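Local coordinates for protein Sso-CP2 metallo-carboxypetidase (Sulfolobus solfataricus, PDB 4MMO) that probably acts as a zinc-dependent carboxypeptidase of the M20 family, cleaving residues from the C-terminal ends of peptides, at residues L5-E10 against A28-E33; K42-K47 against V53-I58; M110-A115 against S397-G402; V160-A165 against G384-K389. All coordinates share one frame; numbering follows the deposited sequence.

Contact 1: L5-E10 against A28-E33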
loop_
_atom_site.group_PDB
_atom_site.type_symbol
_atom_site.label_atom_id
_atom_site.label_comp_id
_atom_site.label_asym_id
_atom_site.label_seq_id
_atom_site.Cartn_x
_atom_site.Cartn_y
_atom_site.Cartn_z
ATOM N N LEU A 5 26.792 -22.937 -26.666
ATOM C CA LEU A 5 26.972 -22.111 -25.488
ATOM C C LEU A 5 27.155 -20.649 -25.882
ATOM O O LEU A 5 26.545 -19.760 -25.290
ATOM C CB LEU A 5 28.170 -22.600 -24.676
ATOM C CG LEU A 5 28.467 -21.818 -23.396
ATOM C CD1 LEU A 5 27.261 -21.804 -22.474
ATOM C CD2 LEU A 5 29.672 -22.404 -22.679
ATOM N N TYR A 6 27.981 -20.409 -26.894
ATOM C CA TYR A 6 28.283 -19.051 -27.327
ATOM C C TYR A 6 27.022 -18.300 -27.731
ATOM O O TYR A 6 26.837 -17.138 -27.362
ATOM C CB TYR A 6 29.270 -19.063 -28.498
ATOM C CG TYR A 6 29.382 -17.733 -29.213
ATOM C CD1 TYR A 6 30.189 -16.718 -28.713
ATOM C CD2 TYR A 6 28.679 -17.492 -30.386
ATOM C CE1 TYR A 6 30.293 -15.501 -29.363
ATOM C CE2 TYR A 6 28.775 -16.278 -31.042
ATOM C CZ TYR A 6 29.584 -15.287 -30.526
ATOM O OH TYR A 6 29.683 -14.078 -31.176
ATOM N N THR A 7 26.150 -18.964 -28.484
ATOM C CA THR A 7 24.939 -18.314 -28.968
ATOM C C THR A 7 23.991 -18.010 -27.811
ATOM O O THR A 7 23.322 -16.976 -27.805
ATOM C CB THR A 7 24.232 -19.167 -30.028
ATOM O OG1 THR A 7 25.143 -19.432 -31.098
ATOM C CG2 THR A 7 23.006 -18.441 -30.586
ATOM N N LEU A 8 23.943 -18.903 -26.827
ATOM C CA LEU A 8 23.098 -18.683 -25.661
ATOM C C LEU A 8 23.564 -17.439 -24.904
ATOM O O LEU A 8 22.745 -16.601 -24.526
ATOM C CB LEU A 8 23.101 -19.908 -24.740
ATOM C CG LEU A 8 22.467 -19.715 -23.359
ATOM C CD1 LEU A 8 21.026 -19.238 -23.477
ATOM C CD2 LEU A 8 22.541 -21.003 -22.555
ATOM N N ILE A 9 24.875 -17.330 -24.691
ATOM C CA ILE A 9 25.470 -16.172 -24.018
ATOM C C ILE A 9 25.113 -14.888 -24.755
ATOM O O ILE A 9 24.705 -13.901 -24.145
ATOM C CB ILE A 9 27.016 -16.288 -23.947
ATOM C CG1 ILE A 9 27.435 -17.498 -23.109
ATOM C CG2 ILE A 9 27.645 -15.008 -23.379
ATOM C CD1 ILE A 9 27.080 -17.407 -21.638
ATOM N N GLU A 10 25.278 -14.910 -26.073
ATOM C CA GLU A 10 24.939 -13.773 -26.921
ATOM C C GLU A 10 23.470 -13.379 -26.739
ATOM O O GLU A 10 23.144 -12.200 -26.629
ATOM C CB GLU A 10 25.222 -14.134 -28.380
ATOM C CG GLU A 10 24.943 -13.043 -29.388
ATOM C CD GLU A 10 25.259 -13.485 -30.806
ATOM O OE1 GLU A 10 24.838 -14.600 -31.190
ATOM O OE2 GLU A 10 25.936 -12.724 -31.532
ATOM N N ALA A 28 13.897 -9.518 -30.531
ATOM C CA ALA A 28 13.039 -10.177 -31.510
ATOM C C ALA A 28 13.714 -10.255 -32.875
ATOM O O ALA A 28 13.576 -11.249 -33.585
ATOM C CB ALA A 28 11.706 -9.452 -31.622
ATOM N N ASN A 29 14.445 -9.208 -33.240
ATOM C CA ASN A 29 15.134 -9.178 -34.525
ATOM C C ASN A 29 16.333 -10.113 -34.548
ATOM O O ASN A 29 16.579 -10.793 -35.541
ATOM C CB ASN A 29 15.582 -7.755 -34.868
ATOM C CG ASN A 29 14.631 -7.066 -35.823
ATOM O OD1 ASN A 29 14.529 -7.442 -36.990
ATOM N ND2 ASN A 29 13.927 -6.052 -35.331
ATOM N N TYR A 30 17.087 -10.126 -33.454
ATOM C CA TYR A 30 18.208 -11.035 -33.312
ATOM C C TYR A 30 17.688 -12.467 -33.380
ATOM O O TYR A 30 18.249 -13.315 -34.077
ATOM C CB TYR A 30 18.917 -10.794 -31.978
ATOM C CG TYR A 30 19.817 -11.928 -31.548
ATOM C CD1 TYR A 30 21.136 -11.996 -31.977
ATOM C CD2 TYR A 30 19.346 -12.935 -30.711
ATOM C CE1 TYR A 30 21.962 -13.034 -31.583
ATOM C CE2 TYR A 30 20.165 -13.978 -30.315
ATOM C CZ TYR A 30 21.471 -14.023 -30.756
ATOM O OH TYR A 30 22.289 -15.056 -30.364
ATOM N N LEU A 31 16.597 -12.723 -32.665
ATOM C CA LEU A 31 16.038 -14.068 -32.594
ATOM C C LEU A 31 15.591 -14.520 -33.977
ATOM O O LEU A 31 15.890 -15.637 -34.389
ATOM C CB LEU A 31 14.880 -14.127 -31.594
ATOM C CG LEU A 31 14.324 -15.518 -31.262
ATOM C CD1 LEU A 31 15.417 -16.482 -30.783
ATOM C CD2 LEU A 31 13.230 -15.393 -30.211
ATOM N N LYS A 32 14.900 -13.647 -34.702
ATOM C CA LYS A 32 14.508 -13.953 -36.074
ATOM C C LYS A 32 15.730 -14.341 -36.902
ATOM O O LYS A 32 15.730 -15.368 -37.580
ATOM C CB LYS A 32 13.807 -12.758 -36.722
ATOM C CG LYS A 32 13.513 -12.944 -38.212
ATOM C CD LYS A 32 13.181 -11.634 -38.903
ATOM C CE LYS A 32 13.606 -11.662 -40.368
ATOM N NZ LYS A 32 12.585 -11.075 -41.277
ATOM N N GLU A 33 16.766 -13.510 -36.844
ATOM C CA GLU A 33 17.975 -13.730 -37.632
ATOM C C GLU A 33 18.665 -15.020 -37.223
ATOM O O GLU A 33 19.144 -15.775 -38.065
ATOM C CB GLU A 33 18.938 -12.552 -37.459
ATOM C CG GLU A 33 18.461 -11.265 -38.118
ATOM C CD GLU A 33 19.221 -10.042 -37.633
ATOM O OE1 GLU A 33 20.320 -10.203 -37.062
ATOM O OE2 GLU A 33 18.712 -8.916 -37.820
#
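Glu10 and Tyr30 face each other from two helical segments whose backbones stay well apart, with CA atoms 9.7 Å from one another at this pair, and so one long aromatic side chain has to span most of the gap. Tyr30 suits that role: its CG lies anti to the backbone N (chi1 163°), which carries the ring outward and brings its hydroxyl up to the helix of residues 5-10. There Tyr30 OH donates a hydrogen bond to Glu10 OE1 at 2.7 Å. The oxygen sits at the edge of the phenol ring, near the ring plane, while the hydroxyl reaches it from above the carboxylate plane, 38° out of it. The two flat groups are steeply turned against each other, their planes 74° apart. Glu10 keeps an extended chain beyond CG, and its CD passes 3.4 Å from Tyr30 CE1, so the carboxylate meets the ring at that edge. Thr7 lies beside the hydroxyl, its methyl CG2 3.5 Å from Tyr30 OH; its own hydroxyl OG1 is turned back to bond with Glu3 O within the same helix. With an alanine here instead of Glu10, the Tyr30 hydroxyl would probably lose this acceptor and the ring be freer to swing. Thr7 also touches Met110 and Phe114 of helix 102-121, whereas Tyr30 touches Lys14. The bond is a side-chain tie between two N-terminal helices, 3-12 and 24-39, which both pack against helix 102-121 of the M20 zinc-peptidase fold, away from the zinc site.

Contact 2: K42-K47 against V53-I58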
loop_
_atom_site.group_PDB
_atom_site.type_symbol
_atom_site.label_atom_id
_atom_site.label_comp_id
_atom_site.label_asym_id
_atom_site.label_seq_id
_atom_site.Cartn_x
_atom_site.Cartn_y
_atom_site.Cartn_z
ATOM N N LYS A 42 13.112 -19.687 -43.441
ATOM C CA LYS A 42 12.675 -18.303 -43.322
ATOM C C LYS A 42 11.940 -18.082 -41.999
ATOM O O LYS A 42 11.035 -18.842 -41.645
ATOM C CB LYS A 42 11.773 -17.940 -44.505
ATOM C CG LYS A 42 11.163 -16.547 -44.439
ATOM C CD LYS A 42 10.645 -16.109 -45.804
ATOM C CE LYS A 42 9.259 -15.491 -45.718
ATOM N NZ LYS A 42 8.215 -16.502 -45.389
ATOM N N ALA A 43 12.348 -17.048 -41.266
ATOM C CA ALA A 43 11.678 -16.651 -40.030
ATOM C C ALA A 43 11.076 -15.260 -40.206
ATOM O O ALA A 43 11.640 -14.420 -40.910
ATOM C CB ALA A 43 12.655 -16.662 -38.872
ATOM N N ASN A 44 9.942 -15.019 -39.550
ATOM C CA ASN A 44 9.199 -13.776 -39.726
ATOM C C ASN A 44 8.910 -13.055 -38.415
ATOM O O ASN A 44 8.452 -13.665 -37.450
ATOM C CB ASN A 44 7.876 -14.059 -40.440
ATOM C CG ASN A 44 8.068 -14.797 -41.748
ATOM O OD1 ASN A 44 8.426 -14.199 -42.762
ATOM N ND2 ASN A 44 7.826 -16.106 -41.734
ATOM N N LEU A 45 9.191 -11.755 -38.388
ATOM C CA LEU A 45 8.674 -10.884 -37.342
ATOM C C LEU A 45 7.260 -10.499 -37.726
ATOM O O LEU A 45 7.046 -9.815 -38.729
ATOM C CB LEU A 45 9.514 -9.616 -37.195
ATOM C CG LEU A 45 10.820 -9.680 -36.406
ATOM C CD1 LEU A 45 11.445 -8.300 -36.357
ATOM C CD2 LEU A 45 10.593 -10.201 -35.001
ATOM N N GLU A 46 6.298 -10.949 -36.931
ATOM C CA GLU A 46 4.896 -10.659 -37.186
ATOM C C GLU A 46 4.381 -9.666 -36.158
ATOM O O GLU A 46 4.640 -9.798 -34.960
ATOM C CB GLU A 46 4.086 -11.952 -37.190
ATOM C CG GLU A 46 4.370 -12.796 -38.426
ATOM C CD GLU A 46 3.785 -14.185 -38.350
ATOM O OE1 GLU A 46 3.484 -14.647 -37.232
ATOM O OE2 GLU A 46 3.631 -14.818 -39.414
ATOM N N LYS A 47 3.668 -8.660 -36.646
ATOM C CA LYS A 47 3.244 -7.545 -35.815
ATOM C C LYS A 47 2.016 -7.893 -34.988
ATOM O O LYS A 47 1.171 -8.689 -35.403
ATOM C CB LYS A 47 2.948 -6.324 -36.688
ATOM N N VAL A 53 5.932 -10.940 -32.643
ATOM C CA VAL A 53 6.061 -12.384 -32.516
ATOM C C VAL A 53 7.013 -12.903 -33.587
ATOM O O VAL A 53 6.919 -12.511 -34.752
ATOM C CB VAL A 53 4.676 -13.065 -32.668
ATOM C CG1 VAL A 53 4.808 -14.554 -32.938
ATOM C CG2 VAL A 53 3.835 -12.832 -31.426
ATOM N N VAL A 54 7.932 -13.778 -33.192
ATOM C CA VAL A 54 8.796 -14.455 -34.152
ATOM C C VAL A 54 8.178 -15.795 -34.523
ATOM O O VAL A 54 7.884 -16.613 -33.652
ATOM C CB VAL A 54 10.203 -14.704 -33.592
ATOM C CG1 VAL A 54 11.103 -15.285 -34.678
ATOM C CG2 VAL A 54 10.796 -13.421 -33.040
ATOM N N TYR A 55 7.990 -16.008 -35.820
ATOM C CA TYR A 55 7.398 -17.233 -36.324
ATOM C C TYR A 55 8.290 -17.870 -37.379
ATOM O O TYR A 55 8.948 -17.175 -38.150
ATOM C CB TYR A 55 6.013 -16.962 -36.916
ATOM C CG TYR A 55 5.386 -18.187 -37.535
ATOM C CD1 TYR A 55 4.762 -19.144 -36.746
ATOM C CD2 TYR A 55 5.427 -18.397 -38.907
ATOM C CE1 TYR A 55 4.188 -20.267 -37.303
ATOM C CE2 TYR A 55 4.857 -19.521 -39.476
ATOM C CZ TYR A 55 4.240 -20.455 -38.667
ATOM O OH TYR A 55 3.668 -21.582 -39.220
ATOM N N ALA A 56 8.307 -19.201 -37.402
ATOM C CA ALA A 56 9.036 -19.943 -38.423
ATOM C C ALA A 56 8.469 -21.346 -38.547
ATOM O O ALA A 56 7.972 -21.915 -37.573
ATOM C CB ALA A 56 10.519 -19.998 -38.090
ATOM N N GLU A 57 8.543 -21.891 -39.754
ATOM C CA GLU A 57 8.101 -23.250 -40.010
ATOM C C GLU A 57 9.257 -24.060 -40.571
ATOM O O GLU A 57 9.941 -23.623 -41.494
ATOM C CB GLU A 57 6.927 -23.262 -40.990
ATOM C CG GLU A 57 6.408 -24.660 -41.297
ATOM C CD GLU A 57 5.142 -24.645 -42.127
ATOM O OE1 GLU A 57 4.775 -23.567 -42.639
ATOM O OE2 GLU A 57 4.512 -25.713 -42.268
ATOM N N ILE A 58 9.477 -25.230 -39.981
ATOM C CA ILE A 58 10.431 -26.198 -40.496
ATOM C C ILE A 58 9.634 -27.392 -41.004
ATOM O O ILE A 58 9.203 -28.237 -40.219
ATOM C CB ILE A 58 11.427 -26.658 -39.412
ATOM C CG1 ILE A 58 12.159 -25.456 -38.811
ATOM C CG2 ILE A 58 12.438 -27.638 -39.989
ATOM C CD1 ILE A 58 11.486 -24.872 -37.588
HETATM O O HOH W 1 9.010 -20.331 -42.284
#
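Leu45 and Val54 meet because each sends a branch to the same face of a hairpin: Leu45 CG stands anti to its carbonyl carbon (chi1 -80°), and Val54 CG2 takes the equivalent place, leaving Leu45 CD2 3.8 Å from Val54 CG2. On the other face Tyr55 CG lies anti to the backbone N (chi1 176°), and the extended Glu46 brings OE1 to 3.4 Å from Tyr55 CB. Carboxylate and ring planes are only 7° apart, yet the approach is oblique, with OE1 touching CB rather than stacking on the ring. The strands themselves are antiparallel. Asn44 and Tyr55 form a hydrogen-bonded pair, Asn44 N lying 2.8 Å from Tyr55 O. The return bond runs from Tyr55 N to Asn44 O, and Glu46 and Val53 form the next such pair. Beyond them, a water links Lys42 O to Glu57 N. Glu46 OE2 is held by a salt bridge to Lys154, so an alanine here would probably leave that lysine without its mate and Tyr55 less well covered. Small Ala43 and Ala56, CB to CB 4.0 Å, share the face of Leu45 and Val54; Ala43 touches Lys32 of helix 24-39, and Leu45 touches Ala28 and Asn29. Strand 43-46 is one of the mixed sheet's two edge strands within the chain, and strand 53-58 pairs on with strand 128-134, while Tyr55 packs against Tyr147 of helix 144-149.

Contact 3: M110-A115 against S397-G402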
loop_
_atom_site.group_PDB
_atom_site.type_symbol
_atom_site.label_atom_id
_atom_site.label_comp_id
_atom_site.label_asym_id
_atom_site.label_seq_id
_atom_site.Cartn_x
_atom_site.Cartn_y
_atom_site.Cartn_z
ATOM N N MET A 110 16.584 -21.697 -26.436
ATOM C CA MET A 110 17.743 -21.857 -27.307
ATOM C C MET A 110 18.155 -23.325 -27.401
ATOM O O MET A 110 18.597 -23.785 -28.456
ATOM C CB MET A 110 18.911 -21.016 -26.785
ATOM C CG MET A 110 20.118 -20.978 -27.704
ATOM S SD MET A 110 19.782 -20.192 -29.288
ATOM C CE MET A 110 19.444 -18.509 -28.780
ATOM N N ALA A 111 18.017 -24.048 -26.294
ATOM C CA ALA A 111 18.291 -25.480 -26.274
ATOM C C ALA A 111 17.457 -26.178 -27.340
ATOM O O ALA A 111 17.985 -26.930 -28.159
ATOM C CB ALA A 111 17.994 -26.064 -24.901
ATOM N N ARG A 112 16.158 -25.897 -27.343
ATOM C CA ARG A 112 15.244 -26.501 -28.303
ATOM C C ARG A 112 15.666 -26.201 -29.738
ATOM O O ARG A 112 15.591 -27.071 -30.605
ATOM C CB ARG A 112 13.818 -26.002 -28.072
ATOM C CG ARG A 112 13.209 -26.463 -26.763
ATOM C CD ARG A 112 11.815 -25.896 -26.580
ATOM N NE ARG A 112 11.167 -26.422 -25.383
ATOM C CZ ARG A 112 9.954 -26.068 -24.971
ATOM N NH1 ARG A 112 9.249 -25.178 -25.656
ATOM N NH2 ARG A 112 9.447 -26.599 -23.868
ATOM N N LEU A 113 16.111 -24.971 -29.978
ATOM C CA LEU A 113 16.553 -24.553 -31.309
ATOM C C LEU A 113 17.755 -25.360 -31.781
ATOM O O LEU A 113 17.826 -25.765 -32.939
ATOM C CB LEU A 113 16.925 -23.067 -31.315
ATOM C CG LEU A 113 15.918 -22.068 -31.881
ATOM C CD1 LEU A 113 16.482 -20.657 -31.768
ATOM C CD2 LEU A 113 15.572 -22.375 -33.327
ATOM N N PHE A 114 18.708 -25.579 -30.882
ATOM C CA PHE A 114 19.912 -26.308 -31.235
ATOM C C PHE A 114 19.635 -27.808 -31.390
ATOM O O PHE A 114 20.306 -28.480 -32.170
ATOM C CB PHE A 114 21.025 -26.037 -30.222
ATOM C CG PHE A 114 21.812 -24.789 -30.522
ATOM C CD1 PHE A 114 22.755 -24.784 -31.536
ATOM C CD2 PHE A 114 21.592 -23.619 -29.811
ATOM C CE1 PHE A 114 23.473 -23.641 -31.829
ATOM C CE2 PHE A 114 22.309 -22.472 -30.099
ATOM C CZ PHE A 114 23.250 -22.484 -31.110
ATOM N N ALA A 115 18.640 -28.322 -30.673
ATOM C CA ALA A 115 18.214 -29.707 -30.861
ATOM C C ALA A 115 17.679 -29.889 -32.277
ATOM O O ALA A 115 18.053 -30.829 -32.974
ATOM C CB ALA A 115 17.155 -30.092 -29.842
ATOM N N SER A 397 3.825 -29.044 -20.954
ATOM C CA SER A 397 4.930 -28.147 -20.661
ATOM C C SER A 397 6.069 -28.946 -20.050
ATOM O O SER A 397 5.994 -29.387 -18.901
ATOM C CB SER A 397 4.499 -27.032 -19.714
ATOM O OG SER A 397 5.529 -26.065 -19.589
ATOM N N ALA A 398 7.124 -29.132 -20.835
ATOM C CA ALA A 398 8.264 -29.924 -20.410
ATOM C C ALA A 398 9.485 -29.553 -21.232
ATOM O O ALA A 398 9.352 -28.951 -22.295
ATOM C CB ALA A 398 7.960 -31.378 -20.587
ATOM N N ILE A 399 10.646 -29.993 -20.752
ATOM C CA ILE A 399 11.970 -29.568 -21.218
ATOM C C ILE A 399 12.320 -28.256 -20.534
ATOM O O ILE A 399 11.549 -27.300 -20.583
ATOM C CB ILE A 399 12.090 -29.413 -22.751
ATOM C CG1 ILE A 399 11.636 -30.694 -23.459
ATOM C CG2 ILE A 399 13.529 -29.080 -23.128
ATOM C CD1 ILE A 399 11.490 -30.554 -24.961
ATOM N N GLY A 400 13.479 -28.221 -19.887
ATOM C CA GLY A 400 13.909 -27.034 -19.172
ATOM C C GLY A 400 15.406 -26.977 -18.956
ATOM O O GLY A 400 16.019 -27.935 -18.480
ATOM N N ALA A 401 15.995 -25.840 -19.313
ATOM C CA ALA A 401 17.419 -25.620 -19.113
ATOM C C ALA A 401 17.702 -25.300 -17.649
ATOM O O ALA A 401 18.832 -25.442 -17.181
ATOM C CB ALA A 401 17.893 -24.493 -19.997
ATOM N N GLY A 402 16.668 -24.871 -16.933
ATOM C CA GLY A 402 16.819 -24.434 -15.558
ATOM C C GLY A 402 16.471 -25.488 -14.530
ATOM O O GLY A 402 16.264 -26.658 -14.857
#
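Arg112 reaches from its helix to the loop of residues 397-402 and supplies the polar part of this contact. Its NH2 donates to Ala398 O at 2.8 Å, but the N-H...O angle of 130° makes the bond weak; the oxygen lies at the edge of the guanidinium, near its plane. The stronger grip comes through NH1, which bonds to Met162 O and, weakly, to Asn70 OD1. An arginine suits this buried place because one flat group with several N-H donors can serve more than one oxygen. Its NE, however, is buried without a partner. The rest is van der Waals packing: Ile399 CB lies 4.0 Å from Arg112 NH2, and Ile399 CD1 lies 4.2 Å from Arg112 NE. From CG to NE the arginine runs extended, which gives it the length to cross from helix to loop. Met162, whose carbonyl NH1 holds, directly precedes the zinc ligand Glu163, a geometry consistent with the arginine helping to position the zinc-ligand loop. Around the contact, Ile399 also packs on Met359 of helix 354-367 and Thr427 of helix 417-433, and helix 102-121 lies against helices 3-12 and 24-39 through Met110, Leu113 and Phe114.

Contact 4: V160-A165 against G384-K389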
loop_
_atom_site.group_PDB
_atom_site.type_symbol
_atom_site.label_atom_id
_atom_site.label_comp_id
_atom_site.label_asym_id
_atom_site.label_seq_id
_atom_site.Cartn_x
_atom_site.Cartn_y
_atom_site.Cartn_z
ATOM N N VAL A 160 1.267 -29.453 -29.152
ATOM C CA VAL A 160 1.977 -28.251 -28.771
ATOM C C VAL A 160 2.758 -28.469 -27.486
ATOM O O VAL A 160 2.278 -29.128 -26.564
ATOM C CB VAL A 160 1.001 -27.061 -28.590
ATOM C CG1 VAL A 160 -0.105 -27.414 -27.600
ATOM C CG2 VAL A 160 1.743 -25.809 -28.145
ATOM N N ILE A 161 3.968 -27.918 -27.433
ATOM C CA ILE A 161 4.719 -27.867 -26.186
ATOM C C ILE A 161 4.887 -26.412 -25.747
ATOM O O ILE A 161 5.250 -25.542 -26.542
ATOM C CB ILE A 161 6.080 -28.607 -26.276
ATOM C CG1 ILE A 161 6.998 -27.976 -27.323
ATOM C CG2 ILE A 161 5.847 -30.097 -26.593
ATOM C CD1 ILE A 161 8.433 -28.463 -27.232
ATOM N N MET A 162 4.590 -26.155 -24.478
ATOM C CA MET A 162 4.640 -24.805 -23.940
ATOM C C MET A 162 6.080 -24.441 -23.579
ATOM O O MET A 162 7.014 -25.111 -24.023
ATOM C CB MET A 162 3.701 -24.685 -22.742
ATOM C CG MET A 162 2.242 -24.931 -23.087
ATOM S SD MET A 162 1.626 -23.883 -24.425
ATOM C CE MET A 162 1.826 -22.258 -23.682
ATOM N N GLU A 163 6.263 -23.383 -22.788
ATOM C CA GLU A 163 7.592 -22.803 -22.592
ATOM C C GLU A 163 8.566 -23.802 -21.960
ATOM O O GLU A 163 9.779 -23.711 -22.163
ATOM C CB GLU A 163 7.517 -21.484 -21.788
ATOM C CG GLU A 163 7.512 -21.604 -20.266
ATOM C CD GLU A 163 7.690 -20.250 -19.565
ATOM O OE1 GLU A 163 8.708 -20.060 -18.869
ATOM O OE2 GLU A 163 6.831 -19.358 -19.706
ATOM N N GLY A 164 8.028 -24.760 -21.213
ATOM C CA GLY A 164 8.836 -25.807 -20.613
ATOM C C GLY A 164 8.848 -25.760 -19.099
ATOM O O GLY A 164 8.171 -24.934 -18.484
ATOM N N ALA A 165 9.630 -26.651 -18.496
ATOM C CA ALA A 165 9.675 -26.780 -17.046
ATOM C C ALA A 165 11.047 -27.269 -16.618
ATOM O O ALA A 165 11.614 -28.169 -17.235
ATOM C CB ALA A 165 8.597 -27.748 -16.573
ATOM N N GLY A 384 -3.953 -21.996 -22.367
ATOM C CA GLY A 384 -5.372 -21.942 -22.680
ATOM C C GLY A 384 -5.676 -21.523 -24.103
ATOM O O GLY A 384 -6.612 -22.033 -24.713
ATOM N N LEU A 385 -4.889 -20.598 -24.639
ATOM C CA LEU A 385 -5.105 -20.128 -26.001
ATOM C C LEU A 385 -4.875 -21.250 -27.003
ATOM O O LEU A 385 -5.637 -21.413 -27.953
ATOM C CB LEU A 385 -4.173 -18.957 -26.320
ATOM C CG LEU A 385 -4.304 -17.740 -25.410
ATOM C CD1 LEU A 385 -3.369 -16.641 -25.888
ATOM C CD2 LEU A 385 -5.749 -17.244 -25.352
ATOM N N PHE A 386 -3.821 -22.026 -26.785
ATOM C CA PHE A 386 -3.454 -23.072 -27.724
ATOM C C PHE A 386 -4.447 -24.229 -27.663
ATOM O O PHE A 386 -4.821 -24.793 -28.689
ATOM C CB PHE A 386 -2.023 -23.539 -27.453
ATOM C CG PHE A 386 -0.995 -22.473 -27.696
ATOM C CD1 PHE A 386 -0.550 -22.206 -28.981
ATOM C CD2 PHE A 386 -0.492 -21.722 -26.649
ATOM C CE1 PHE A 386 0.385 -21.218 -29.215
ATOM C CE2 PHE A 386 0.449 -20.732 -26.877
ATOM C CZ PHE A 386 0.887 -20.479 -28.162
ATOM N N VAL A 387 -4.899 -24.558 -26.461
ATOM C CA VAL A 387 -5.834 -25.660 -26.281
ATOM C C VAL A 387 -7.248 -25.290 -26.732
ATOM O O VAL A 387 -7.893 -26.054 -27.440
ATOM C CB VAL A 387 -5.864 -26.121 -24.812
ATOM C CG1 VAL A 387 -6.917 -27.204 -24.600
ATOM C CG2 VAL A 387 -4.496 -26.631 -24.401
ATOM N N TYR A 388 -7.725 -24.116 -26.330
ATOM C CA TYR A 388 -9.122 -23.749 -26.557
ATOM C C TYR A 388 -9.351 -22.998 -27.863
ATOM O O TYR A 388 -10.339 -23.247 -28.554
ATOM C CB TYR A 388 -9.650 -22.926 -25.381
ATOM C CG TYR A 388 -9.667 -23.699 -24.082
ATOM C CD1 TYR A 388 -10.211 -24.976 -24.020
ATOM C CD2 TYR A 388 -9.125 -23.163 -22.927
ATOM C CE1 TYR A 388 -10.223 -25.692 -22.841
ATOM C CE2 TYR A 388 -9.132 -23.875 -21.738
ATOM C CZ TYR A 388 -9.681 -25.136 -21.702
ATOM O OH TYR A 388 -9.689 -25.846 -20.524
ATOM N N LYS A 389 -8.451 -22.082 -28.204
ATOM C CA LYS A 389 -8.643 -21.266 -29.398
ATOM C C LYS A 389 -8.092 -21.960 -30.642
ATOM O O LYS A 389 -8.725 -21.937 -31.695
ATOM C CB LYS A 389 -8.023 -19.880 -29.219
ATOM C CG LYS A 389 -8.385 -19.212 -27.902
ATOM C CD LYS A 389 -9.893 -19.074 -27.731
ATOM C CE LYS A 389 -10.239 -18.335 -26.446
ATOM N NZ LYS A 389 -11.686 -17.989 -26.359
#
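Val160 and Phe386 face each other where strand 159-161 runs past helix 383-389, their CA atoms 7.6 Å apart; the helix has a wider pi-type turn at residues 385-389. No hydrogen bond crosses between the two segments, and the contact is made by side chains alone. Phe386 points from the helix toward the strand, and Val160 and Met162, two residues apart, both bring their side chains to it. Val160 CG1 lies 4.3 Å from Phe386 CB, a touch at the root of the aromatic side chain. Met162 meets the ring itself: SD is 3.8 Å from Phe386 CD2 and CE is 3.8 Å from Phe386 CE2. The sulfur stands 4.6 Å from the ring centroid, 45° off the ring normal, an oblique Met-aromatic contact. The methionine gets there because its chain is bent at chi2 (-55°) and again at chi3 (-62°), which brings SD and CE obliquely onto the CD2-CE2 side of the ring. A flexible, polarisable thioether suits such an approach, and the compact, beta-branched valine packs against the base of the phenylalanine. Right after Met162, Glu163 binds the zinc ion together with His71 and Asp104, so the packing beside Phe386 lies next to a metal ligand. Among the neighbours, strand 159-161 sits in the mixed sheet between strands 65-71 and 395-396, and Phe386 also meets Tyr69 and Leu67 of strand 65-71, while helix 383-389 leans on helix 144-149 through Leu385.

Contacts 3 and 4 are buried and lie close to the zinc, whereas contacts 1 and 2 are only partly buried, the centre of each about 22 Å from the centre of the chain. Contacts 1 and 2 share a border: Leu45 and Ala43 of the hairpin touch residues 28-32 of the preceding helix. Contact 1 also borders contact 3, through Thr7. Contacts 3 and 4 are tied directly, Arg112 NH1 reaching Met162 O and Ile399 O reaching Ala165 N, both probable hydrogen bonds. Contacts 2 and 4 reach the same mixed sheet without touching. The chemistry of the four follows place: a hydroxyl-to-carboxylate bond between helices, a backbone ladder, an arginine gripping carbonyls, and apolar and sulfur-aromatic packing.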